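Local coordinates for hypothetical protein (Aquifex aeolicus, PDB 2HEK) that is of unknown function but binds zinc at an HD-type metal site and GDP at separate sites, and may act as a dGTPase, at residues A[20-25]-A[116-121]; A[109-114]-A[247-252]; A[193-198]-A[324-329]. One frame throughout, in Å; residues are numbered along the deposited sequence.

Contact 1: residues A[20-25]-A[116-121]; sequences LRLIDS and TEIYEI. With GDP (guanosine-5'-diphosphate), chain H.
Ile121 reaches over to Leu22 and Arg21 with every branch of its side chain. Its CB lies 4.0 Å from Leu22 CD2. The CG2 methyl, anti to the backbone N (chi1 -66° places CG1 beside that N), presses to 3.6 Å from the same Leu22 CD2 and also touches Arg21 CB, the branched side chains of Leu22 and Ile121 pointing opposite ways as they pass. At the tip, Ile121 CD1 sits 3.7 Å from Arg21 O and rests on Ser25 CB. Ile118 adds its own CD1, 3.8 Å from Leu22 CD2, crossing that leucine at about a right angle. Two short helices, 17-23 and 117-123, thus pack through branched aliphatic residues, the latter helix within the HD domain and opened by Thr116 at its N-cap, where OG1 takes a weak bond from Ile118 N. Ser25, small enough to fit against the CD1 methyls of Ile118 and Ile121, turns OG back to Leu22 O at 2.8 Å, on an in-plane lone pair; that oxygen also accepts from Ser25 N. The carboxylate of Glu117 lies against Ser25 CB, and its OE2 accepts from Phe26 N. Asp24 faces the guanine instead: OD1 accepts from GDP N1 at 2.9 Å (158°) and, weakly, from N2. An alanine here would probably leave the guanine N1-H without its acceptor, although Gln29, Arg32 and Lys3 also bind GDP.

Contact 2: residues A[109-114]-A[247-252]; sequences TERVIK and TDINNF
Arg111 spreads its guanidinium under the tip of Ile249, whose CD1 stands 3.9 Å above the plane and over the centre of the group. This is a seam between a helix of the HD domain, 108-115, and the turn leading into the short helix 250-253 of the HD-associated region. The two side chains lie alongside, pointing opposite ways, and Ile249 CD1 also rests 3.7 Å from Arg111 CB, so one methyl serves both the aliphatic root and the flat end of the arginine. A long, bent chain suits the place: chi3 of 58°, about CG-CD, places NE, and the buried end is gripped from several directions. Across the contact Arg111 NH2 gives a weak bond to Thr247 O at 3.0 Å, with an N-H...O angle of 129°. Stronger partners lie just beyond, Phe246 O and Glu102 for NH1 and Glu115 for NH2; the two acidic groups probably help to keep the buried arginine charged. On the other segment Asp248 OD1 accepts a weak capping bond from Asn250 N, which suits an aspartate ahead of the turn into a helix. Further along the seam Val112 meets Phe252, an apolar pair crossing at about a right angle, with the phenyl ring also stacked on Phe108. Chi1 of 172° sets Val112 CG1 anti to the backbone N; the other methyl, CG2, lies 3.8 Å from Phe252 CE2 and 4.0 Å from Phe252 CD2.

Contact 3: residues A[193-198]-A[324-329]; sequences ENKVVV and NIYVLS
The phenol ring of Tyr326 meets the aliphatic part of Lys195 at a slant: Lys195 CD is 3.8 Å from both CD1 and CE1 of the ring, and the two side chains cross obliquely. A lysine suits this spot because its methylenes can lie against an aromatic ring while the chain, bent at chi3 and chi4, carries the ammonium group beyond. Tyr326 OH has a weak hydrogen bond with Lys335. Nearer the backbone, Val197 CG1 packs 3.7 Å from Tyr326 CB. The flat peptide groups then join the strands. Val198 N donates to Tyr326 O at 2.9 Å, nearly straight at 170°, and Leu328 N donates to Val198 O at 2.8 Å. Val198 thus donates one bond and accepts the other, on either side of Val327, the residue it faces. The side chains of Val198 and Val327 lie on the same face of the sheet, where Phe158 touches Val198. The axes of 195-198 and 326-329 diverge by 65°, and ahead of the bridge a water spans from Val196 O to Tyr326 N. Such bonding, one residue reaching to both neighbours of its partner, marks a parallel bridge, here between the inner strands of a four-stranded mixed sheet whose outer strands, 189-192 and 332-335, run antiparallel to them.

Contacts 1 and 2 are neighbours, their centres about 13 Å apart. Helices 108-115 and 117-123 follow each other in the chain and give one segment to each, and they touch where Tyr119 CB lies 3.2 Å from Ile113 O. One helix thus faces the HD-associated region and the next the N-terminal segment at one of the GDP pockets. Contact 3 stands apart, about 35 and 36 Å between centres from contacts 1 and 2, in a mixed sheet. Along the chain contact 1 closes before contact 3 opens, but contact 2 alternates with both: 247-252 falls between the two strands of contact 3. Each contact joins segments far apart in the sequence of this largely helical protein.

Contact 1: residues A[20-25]-A[116-121]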
loop_
_atom_site.group_PDB
_atom_site.type_symbol
_atom_site.label_atom_id
_atom_site.label_comp_id
_atom_site.label_asym_id
_atom_site.label_seq_id
_atom_site.Cartn_x
_atom_site.Cartn_y
_atom_site.Cartn_z
ATOM N N LEU A 20 17.944 12.191 -21.550
ATOM C CA LEU A 20 17.019 11.928 -22.669
ATOM C C LEU A 20 17.727 11.574 -23.968
ATOM O O LEU A 20 17.297 10.666 -24.697
ATOM C CB LEU A 20 16.125 13.142 -22.922
ATOM C CG LEU A 20 14.959 12.935 -23.890
ATOM C CD1 LEU A 20 13.900 12.035 -23.274
ATOM C CD2 LEU A 20 14.355 14.271 -24.296
ATOM N N ARG A 21 18.819 12.284 -24.261
ATOM C CA ARG A 21 19.585 12.032 -25.496
ATOM C C ARG A 21 20.138 10.617 -25.463
ATOM O O ARG A 21 20.107 9.868 -26.474
ATOM C CB ARG A 21 20.723 13.055 -25.615
ATOM C CG ARG A 21 20.283 14.487 -25.997
ATOM C CD ARG A 21 21.521 15.411 -26.297
ATOM N NE ARG A 21 21.625 16.558 -25.378
ATOM C CZ ARG A 21 22.671 16.824 -24.596
ATOM N NH1 ARG A 21 23.751 16.039 -24.618
ATOM N NH2 ARG A 21 22.640 17.885 -23.791
ATOM N N LEU A 22 20.599 10.219 -24.275
ATOM C CA LEU A 22 21.086 8.845 -24.077
ATOM C C LEU A 22 19.961 7.823 -24.151
ATOM O O LEU A 22 20.095 6.774 -24.788
ATOM C CB LEU A 22 21.842 8.756 -22.744
ATOM C CG LEU A 22 23.164 9.543 -22.678
ATOM C CD1 LEU A 22 23.565 9.770 -21.215
ATOM C CD2 LEU A 22 24.282 8.807 -23.460
ATOM N N ILE A 23 18.844 8.117 -23.488
ATOM C CA ILE A 23 17.687 7.208 -23.538
ATOM C C ILE A 23 17.197 6.944 -24.970
ATOM O O ILE A 23 16.864 5.808 -25.337
ATOM C CB ILE A 23 16.557 7.750 -22.665
ATOM C CG1 ILE A 23 16.974 7.590 -21.215
ATOM C CG2 ILE A 23 15.247 7.022 -22.941
ATOM C CD1 ILE A 23 16.191 8.468 -20.292
ATOM N N ASP A 24 17.187 7.992 -25.781
ATOM C CA ASP A 24 16.737 7.874 -27.161
ATOM C C ASP A 24 17.705 7.140 -28.105
ATOM O O ASP A 24 17.334 6.791 -29.221
ATOM C CB ASP A 24 16.330 9.258 -27.691
ATOM C CG ASP A 24 15.087 9.809 -26.970
ATOM O OD1 ASP A 24 14.185 9.008 -26.640
ATOM O OD2 ASP A 24 15.019 11.032 -26.704
ATOM N N SER A 25 18.922 6.862 -27.670
ATOM C CA SER A 25 19.884 6.157 -28.578
ATOM C C SER A 25 19.540 4.695 -28.722
ATOM O O SER A 25 18.905 4.105 -27.831
ATOM C CB SER A 25 21.309 6.312 -28.068
ATOM O OG SER A 25 21.484 5.563 -26.879
ATOM N N THR A 116 29.850 3.239 -29.791
ATOM C CA THR A 116 28.564 3.568 -30.417
ATOM C C THR A 116 28.301 5.064 -30.292
ATOM O O THR A 116 29.128 5.788 -29.717
ATOM C CB THR A 116 27.393 2.794 -29.734
ATOM O OG1 THR A 116 27.266 3.242 -28.382
ATOM C CG2 THR A 116 27.628 1.268 -29.769
ATOM N N GLU A 117 27.140 5.531 -30.768
ATOM C CA GLU A 117 26.724 6.935 -30.609
ATOM C C GLU A 117 26.738 7.416 -29.164
ATOM O O GLU A 117 26.787 8.615 -28.927
ATOM C CB GLU A 117 25.334 7.197 -31.242
ATOM C CG GLU A 117 24.224 6.224 -30.787
ATOM C CD GLU A 117 22.810 6.563 -31.339
ATOM O OE1 GLU A 117 22.485 7.785 -31.475
ATOM O OE2 GLU A 117 22.027 5.609 -31.630
ATOM N N ILE A 118 26.659 6.499 -28.185
ATOM C CA ILE A 118 26.736 6.912 -26.767
ATOM C C ILE A 118 27.952 7.824 -26.534
ATOM O O ILE A 118 27.845 8.856 -25.892
ATOM C CB ILE A 118 26.786 5.697 -25.788
ATOM C CG1 ILE A 118 25.514 4.843 -25.899
ATOM C CG2 ILE A 118 27.032 6.137 -24.336
ATOM C CD1 ILE A 118 24.270 5.566 -25.510
ATOM N N TYR A 119 29.113 7.458 -27.066
ATOM C CA TYR A 119 30.307 8.294 -26.828
ATOM C C TYR A 119 30.115 9.753 -27.287
ATOM O O TYR A 119 30.359 10.733 -26.527
ATOM C CB TYR A 119 31.539 7.674 -27.516
ATOM C CG TYR A 119 32.805 8.312 -26.979
ATOM C CD1 TYR A 119 33.278 7.998 -25.693
ATOM C CD2 TYR A 119 33.501 9.259 -27.730
ATOM C CE1 TYR A 119 34.440 8.595 -25.170
ATOM C CE2 TYR A 119 34.674 9.871 -27.225
ATOM C CZ TYR A 119 35.119 9.529 -25.944
ATOM O OH TYR A 119 36.225 10.132 -25.420
ATOM N N GLU A 120 29.665 9.920 -28.532
ATOM C CA GLU A 120 29.427 11.256 -29.090
ATOM C C GLU A 120 28.413 12.010 -28.260
ATOM O O GLU A 120 28.535 13.226 -28.016
ATOM C CB GLU A 120 28.937 11.141 -30.531
ATOM C CG GLU A 120 30.061 11.077 -31.550
ATOM C CD GLU A 120 30.777 9.726 -31.593
ATOM O OE1 GLU A 120 31.962 9.721 -32.002
ATOM O OE2 GLU A 120 30.172 8.671 -31.224
ATOM N N ILE A 121 27.395 11.292 -27.799
ATOM C CA ILE A 121 26.390 11.940 -26.972
ATOM C C ILE A 121 27.021 12.459 -25.683
ATOM O O ILE A 121 26.836 13.636 -25.311
ATOM C CB ILE A 121 25.165 10.981 -26.692
ATOM C CG1 ILE A 121 24.418 10.690 -27.997
ATOM C CG2 ILE A 121 24.245 11.627 -25.636
ATOM C CD1 ILE A 121 23.485 9.423 -27.965
HETATM P PB GDP H . 5.621 14.513 -26.643
HETATM O O1B GDP H . 4.196 14.353 -26.145
HETATM O O2B GDP H . 5.754 15.858 -27.333
HETATM O O3B GDP H . 6.577 14.480 -25.463
HETATM O O3A GDP H . 5.975 13.329 -27.704
HETATM P PA GDP H . 6.817 12.000 -27.303
HETATM O O1A GDP H . 8.189 12.356 -26.765
HETATM O O2A GDP H . 6.953 11.030 -28.456
HETATM O "O5'" GDP H . 5.895 11.355 -26.147
HETATM C "C5'" GDP H . 6.271 10.175 -25.450
HETATM C "C4'" GDP H . 6.142 10.450 -23.960
HETATM O "O4'" GDP H . 6.193 9.192 -23.293
HETATM C "C3'" GDP H . 7.288 11.304 -23.414
HETATM O "O3'" GDP H . 6.848 12.606 -22.998
HETATM C "C2'" GDP H . 7.855 10.511 -22.247
HETATM O "O2'" GDP H . 7.380 11.050 -21.013
HETATM C "C1'" GDP H . 7.314 9.093 -22.412
HETATM N N9 GDP H . 8.322 8.129 -22.959
HETATM C C8 GDP H . 8.330 6.799 -22.715
HETATM N N7 GDP H . 9.361 6.160 -23.331
HETATM C C5 GDP H . 10.057 7.101 -23.999
HETATM C C6 GDP H . 11.264 7.134 -24.859
HETATM O O6 GDP H . 11.889 6.102 -25.126
HETATM N N1 GDP H . 11.659 8.315 -25.355
HETATM C C2 GDP H . 11.007 9.474 -25.113
HETATM N N2 GDP H . 11.467 10.629 -25.654
HETATM N N3 GDP H . 9.892 9.525 -24.338
HETATM C C4 GDP H . 9.372 8.396 -23.760
#

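Contact 2: residues A[109-114]-A[247-252]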
loop_
_atom_site.group_PDB
_atom_site.type_symbol
_atom_site.label_atom_id
_atom_site.label_comp_id
_atom_site.label_asym_id
_atom_site.label_seq_id
_atom_site.Cartn_x
_atom_site.Cartn_y
_atom_site.Cartn_z
ATOM N N THR A 109 29.976 -3.235 -21.407
ATOM C CA THR A 109 29.449 -1.905 -21.040
ATOM C C THR A 109 30.395 -0.817 -21.495
ATOM O O THR A 109 29.948 0.191 -22.013
ATOM C CB THR A 109 29.172 -1.760 -19.534
ATOM O OG1 THR A 109 28.142 -2.684 -19.170
ATOM C CG2 THR A 109 28.696 -0.360 -19.199
ATOM N N GLU A 110 31.698 -1.016 -21.267
ATOM C CA GLU A 110 32.711 -0.074 -21.728
ATOM C C GLU A 110 32.709 -0.017 -23.243
ATOM O O GLU A 110 32.740 1.076 -23.794
ATOM C CB GLU A 110 34.139 -0.390 -21.186
ATOM C CG GLU A 110 35.229 0.576 -21.749
ATOM C CD GLU A 110 36.609 0.362 -21.086
ATOM O OE1 GLU A 110 36.740 -0.608 -20.339
ATOM O OE2 GLU A 110 37.551 1.157 -21.298
ATOM N N ARG A 111 32.627 -1.157 -23.930
ATOM C CA ARG A 111 32.606 -1.185 -25.379
ATOM C C ARG A 111 31.421 -0.435 -25.988
ATOM O O ARG A 111 31.590 0.306 -26.953
ATOM C CB ARG A 111 32.610 -2.648 -25.866
ATOM C CG ARG A 111 33.901 -3.389 -25.576
ATOM C CD ARG A 111 34.044 -4.624 -26.441
ATOM N NE ARG A 111 33.999 -4.288 -27.865
ATOM C CZ ARG A 111 33.785 -5.172 -28.831
ATOM N NH1 ARG A 111 33.610 -6.452 -28.522
ATOM N NH2 ARG A 111 33.766 -4.782 -30.091
ATOM N N VAL A 112 30.238 -0.630 -25.419
ATOM C CA VAL A 112 29.017 0.031 -25.916
ATOM C C VAL A 112 29.127 1.572 -25.722
ATOM O O VAL A 112 28.771 2.354 -26.594
ATOM C CB VAL A 112 27.722 -0.570 -25.302
ATOM C CG1 VAL A 112 26.502 0.252 -25.681
ATOM C CG2 VAL A 112 27.535 -2.013 -25.756
ATOM N N ILE A 113 29.640 1.984 -24.564
ATOM C CA ILE A 113 29.828 3.420 -24.308
ATOM C C ILE A 113 30.840 4.049 -25.279
ATOM O O ILE A 113 30.638 5.186 -25.715
ATOM C CB ILE A 113 30.286 3.644 -22.868
ATOM C CG1 ILE A 113 29.145 3.366 -21.884
ATOM C CG2 ILE A 113 30.796 5.067 -22.673
ATOM C CD1 ILE A 113 29.607 3.098 -20.469
ATOM N N LYS A 114 31.911 3.328 -25.608
ATOM C CA LYS A 114 33.001 3.904 -26.400
ATOM C C LYS A 114 32.858 3.725 -27.907
ATOM O O LYS A 114 33.333 4.582 -28.674
ATOM C CB LYS A 114 34.331 3.347 -25.916
ATOM C CG LYS A 114 34.763 3.975 -24.575
ATOM C CD LYS A 114 36.078 3.374 -24.082
ATOM C CE LYS A 114 36.602 4.143 -22.869
ATOM N NZ LYS A 114 37.891 3.551 -22.338
ATOM N N THR A 247 33.995 -8.864 -32.395
ATOM C CA THR A 247 34.830 -7.725 -32.785
ATOM C C THR A 247 33.973 -6.564 -33.305
ATOM O O THR A 247 34.256 -5.407 -32.995
ATOM C CB THR A 247 36.000 -8.088 -33.772
ATOM O OG1 THR A 247 35.486 -8.659 -34.980
ATOM C CG2 THR A 247 36.985 -9.069 -33.114
ATOM N N ASP A 248 32.928 -6.874 -34.074
ATOM C CA ASP A 248 31.911 -5.873 -34.427
ATOM C C ASP A 248 30.854 -5.778 -33.293
ATOM O O ASP A 248 30.173 -6.766 -32.992
ATOM C CB ASP A 248 31.231 -6.234 -35.748
ATOM C CG ASP A 248 30.335 -5.122 -36.277
ATOM O OD1 ASP A 248 30.346 -4.003 -35.714
ATOM O OD2 ASP A 248 29.612 -5.358 -37.273
ATOM N N ILE A 249 30.742 -4.595 -32.681
ATOM C CA ILE A 249 29.852 -4.362 -31.518
ATOM C C ILE A 249 28.368 -4.548 -31.857
ATOM O O ILE A 249 27.553 -4.827 -30.969
ATOM C CB ILE A 249 30.108 -2.969 -30.843
ATOM C CG1 ILE A 249 29.457 -2.869 -29.450
ATOM C CG2 ILE A 249 29.662 -1.815 -31.742
ATOM C CD1 ILE A 249 30.121 -3.694 -28.407
ATOM N N ASN A 250 28.030 -4.399 -33.138
ATOM C CA ASN A 250 26.670 -4.609 -33.610
ATOM C C ASN A 250 26.193 -6.045 -33.449
ATOM O O ASN A 250 24.987 -6.286 -33.349
ATOM C CB ASN A 250 26.515 -4.159 -35.059
ATOM C CG ASN A 250 26.652 -2.667 -35.217
ATOM O OD1 ASN A 250 26.281 -1.887 -34.327
ATOM N ND2 ASN A 250 27.200 -2.249 -36.356
ATOM N N ASN A 251 27.127 -6.992 -33.412
ATOM C CA ASN A 251 26.773 -8.392 -33.173
ATOM C C ASN A 251 26.423 -8.634 -31.710
ATOM O O ASN A 251 25.732 -9.597 -31.382
ATOM C CB ASN A 251 27.895 -9.335 -33.607
ATOM C CG ASN A 251 27.962 -9.513 -35.116
ATOM O OD1 ASN A 251 26.938 -9.529 -35.799
ATOM N ND2 ASN A 251 29.175 -9.642 -35.642
ATOM N N PHE A 252 26.938 -7.785 -30.825
ATOM C CA PHE A 252 26.471 -7.807 -29.447
ATOM C C PHE A 252 25.112 -7.108 -29.382
ATOM O O PHE A 252 24.175 -7.678 -28.865
ATOM C CB PHE A 252 27.465 -7.161 -28.486
ATOM C CG PHE A 252 26.881 -6.900 -27.135
ATOM C CD1 PHE A 252 26.762 -7.931 -26.210
ATOM C CD2 PHE A 252 26.393 -5.646 -26.813
ATOM C CE1 PHE A 252 26.183 -7.707 -24.967
ATOM C CE2 PHE A 252 25.804 -5.413 -25.572
ATOM C CZ PHE A 252 25.703 -6.443 -24.652
#

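Contact 3: residues A[193-198]-A[324-329]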
loop_
_atom_site.group_PDB
_atom_site.type_symbol
_atom_site.label_atom_id
_atom_site.label_comp_id
_atom_site.label_asym_id
_atom_site.label_seq_id
_atom_site.Cartn_x
_atom_site.Cartn_y
_atom_site.Cartn_z
ATOM N N GLU A 193 34.874 9.414 6.019
ATOM C CA GLU A 193 36.173 8.876 5.603
ATOM C C GLU A 193 36.064 8.389 4.159
ATOM O O GLU A 193 36.547 7.311 3.806
ATOM C CB GLU A 193 36.598 7.714 6.513
ATOM C CG GLU A 193 37.158 8.093 7.894
ATOM C CD GLU A 193 37.388 6.858 8.773
ATOM O OE1 GLU A 193 37.549 5.739 8.202
ATOM O OE2 GLU A 193 37.399 6.998 10.026
ATOM N N ASN A 194 35.385 9.178 3.338
ATOM C CA ASN A 194 35.167 8.845 1.935
ATOM C C ASN A 194 34.425 7.519 1.626
ATOM O O ASN A 194 34.534 6.981 0.520
ATOM C CB ASN A 194 36.500 8.907 1.182
ATOM C CG ASN A 194 36.324 9.308 -0.246
ATOM O OD1 ASN A 194 36.550 8.502 -1.146
ATOM N ND2 ASN A 194 35.882 10.548 -0.472
ATOM N N LYS A 195 33.676 6.997 2.597
ATOM C CA LYS A 195 32.820 5.828 2.354
ATOM C C LYS A 195 31.363 6.241 2.494
ATOM O O LYS A 195 31.053 7.188 3.240
ATOM C CB LYS A 195 33.092 4.711 3.361
ATOM C CG LYS A 195 34.483 4.117 3.343
ATOM C CD LYS A 195 34.696 3.269 4.599
ATOM C CE LYS A 195 36.122 3.418 5.158
ATOM N NZ LYS A 195 37.182 2.897 4.229
ATOM N N VAL A 196 30.472 5.532 1.792
ATOM C CA VAL A 196 29.030 5.607 2.067
ATOM C C VAL A 196 28.764 4.728 3.286
ATOM O O VAL A 196 29.058 3.533 3.279
ATOM C CB VAL A 196 28.165 5.126 0.859
ATOM C CG1 VAL A 196 26.641 5.195 1.207
ATOM C CG2 VAL A 196 28.451 5.969 -0.389
ATOM N N VAL A 197 28.254 5.319 4.354
ATOM C CA VAL A 197 28.007 4.556 5.592
ATOM C C VAL A 197 26.560 4.789 6.024
ATOM O O VAL A 197 25.907 5.654 5.461
ATOM C CB VAL A 197 28.998 4.985 6.757
ATOM C CG1 VAL A 197 30.453 4.815 6.325
ATOM C CG2 VAL A 197 28.768 6.417 7.186
ATOM N N VAL A 198 26.077 4.075 7.046
ATOM C CA VAL A 198 24.723 4.318 7.550
ATOM C C VAL A 198 24.818 4.985 8.927
ATOM O O VAL A 198 25.535 4.500 9.782
ATOM C CB VAL A 198 23.908 2.987 7.689
ATOM C CG1 VAL A 198 22.414 3.255 8.061
ATOM C CG2 VAL A 198 23.993 2.152 6.400
ATOM N N ASN A 324 31.130 -6.132 5.714
ATOM C CA ASN A 324 31.825 -4.940 5.232
ATOM C C ASN A 324 30.935 -3.695 5.106
ATOM O O ASN A 324 31.069 -2.921 4.152
ATOM C CB ASN A 324 32.437 -5.198 3.855
ATOM C CG ASN A 324 33.443 -6.332 3.867
ATOM O OD1 ASN A 324 34.228 -6.466 4.803
ATOM N ND2 ASN A 324 33.418 -7.153 2.824
ATOM N N ILE A 325 30.023 -3.513 6.057
ATOM C CA ILE A 325 29.175 -2.330 6.079
ATOM C C ILE A 325 29.400 -1.527 7.354
ATOM O O ILE A 325 29.362 -2.080 8.444
ATOM C CB ILE A 325 27.641 -2.657 5.956
ATOM C CG1 ILE A 325 27.351 -3.400 4.631
ATOM C CG2 ILE A 325 26.834 -1.334 6.055
ATOM C CD1 ILE A 325 25.876 -3.926 4.511
ATOM N N TYR A 326 29.587 -0.219 7.189
ATOM C CA TYR A 326 29.840 0.671 8.317
ATOM C C TYR A 326 28.645 1.487 8.762
ATOM O O TYR A 326 27.827 1.934 7.957
ATOM C CB TYR A 326 30.997 1.607 7.992
ATOM C CG TYR A 326 32.304 0.888 7.825
ATOM C CD1 TYR A 326 32.803 0.609 6.561
ATOM C CD2 TYR A 326 33.034 0.475 8.931
ATOM C CE1 TYR A 326 33.998 -0.056 6.400
ATOM C CE2 TYR A 326 34.238 -0.184 8.785
ATOM C CZ TYR A 326 34.710 -0.448 7.522
ATOM O OH TYR A 326 35.909 -1.109 7.372
ATOM N N VAL A 327 28.563 1.651 10.068
ATOM C CA VAL A 327 27.530 2.409 10.707
ATOM C C VAL A 327 28.240 3.482 11.523
ATOM O O VAL A 327 29.155 3.171 12.281
ATOM C CB VAL A 327 26.669 1.514 11.627
ATOM C CG1 VAL A 327 25.736 2.370 12.464
ATOM C CG2 VAL A 327 25.848 0.485 10.770
ATOM N N LEU A 328 27.826 4.734 11.358
ATOM C CA LEU A 328 28.398 5.837 12.125
ATOM C C LEU A 328 27.665 5.985 13.437
ATOM O O LEU A 328 26.492 6.355 13.468
ATOM C CB LEU A 328 28.361 7.148 11.332
ATOM C CG LEU A 328 28.979 8.394 11.982
ATOM C CD1 LEU A 328 30.502 8.297 12.085
ATOM C CD2 LEU A 328 28.592 9.600 11.199
ATOM N N SER A 329 28.376 5.677 14.518
ATOM C CA SER A 329 27.857 5.769 15.876
ATOM C C SER A 329 28.261 7.088 16.531
ATOM O O SER A 329 29.019 7.870 15.951
ATOM C CB SER A 329 28.405 4.616 16.710
ATOM O OG SER A 329 27.973 4.733 18.058
HETATM O O HOH W 1 29.633 1.180 4.648
#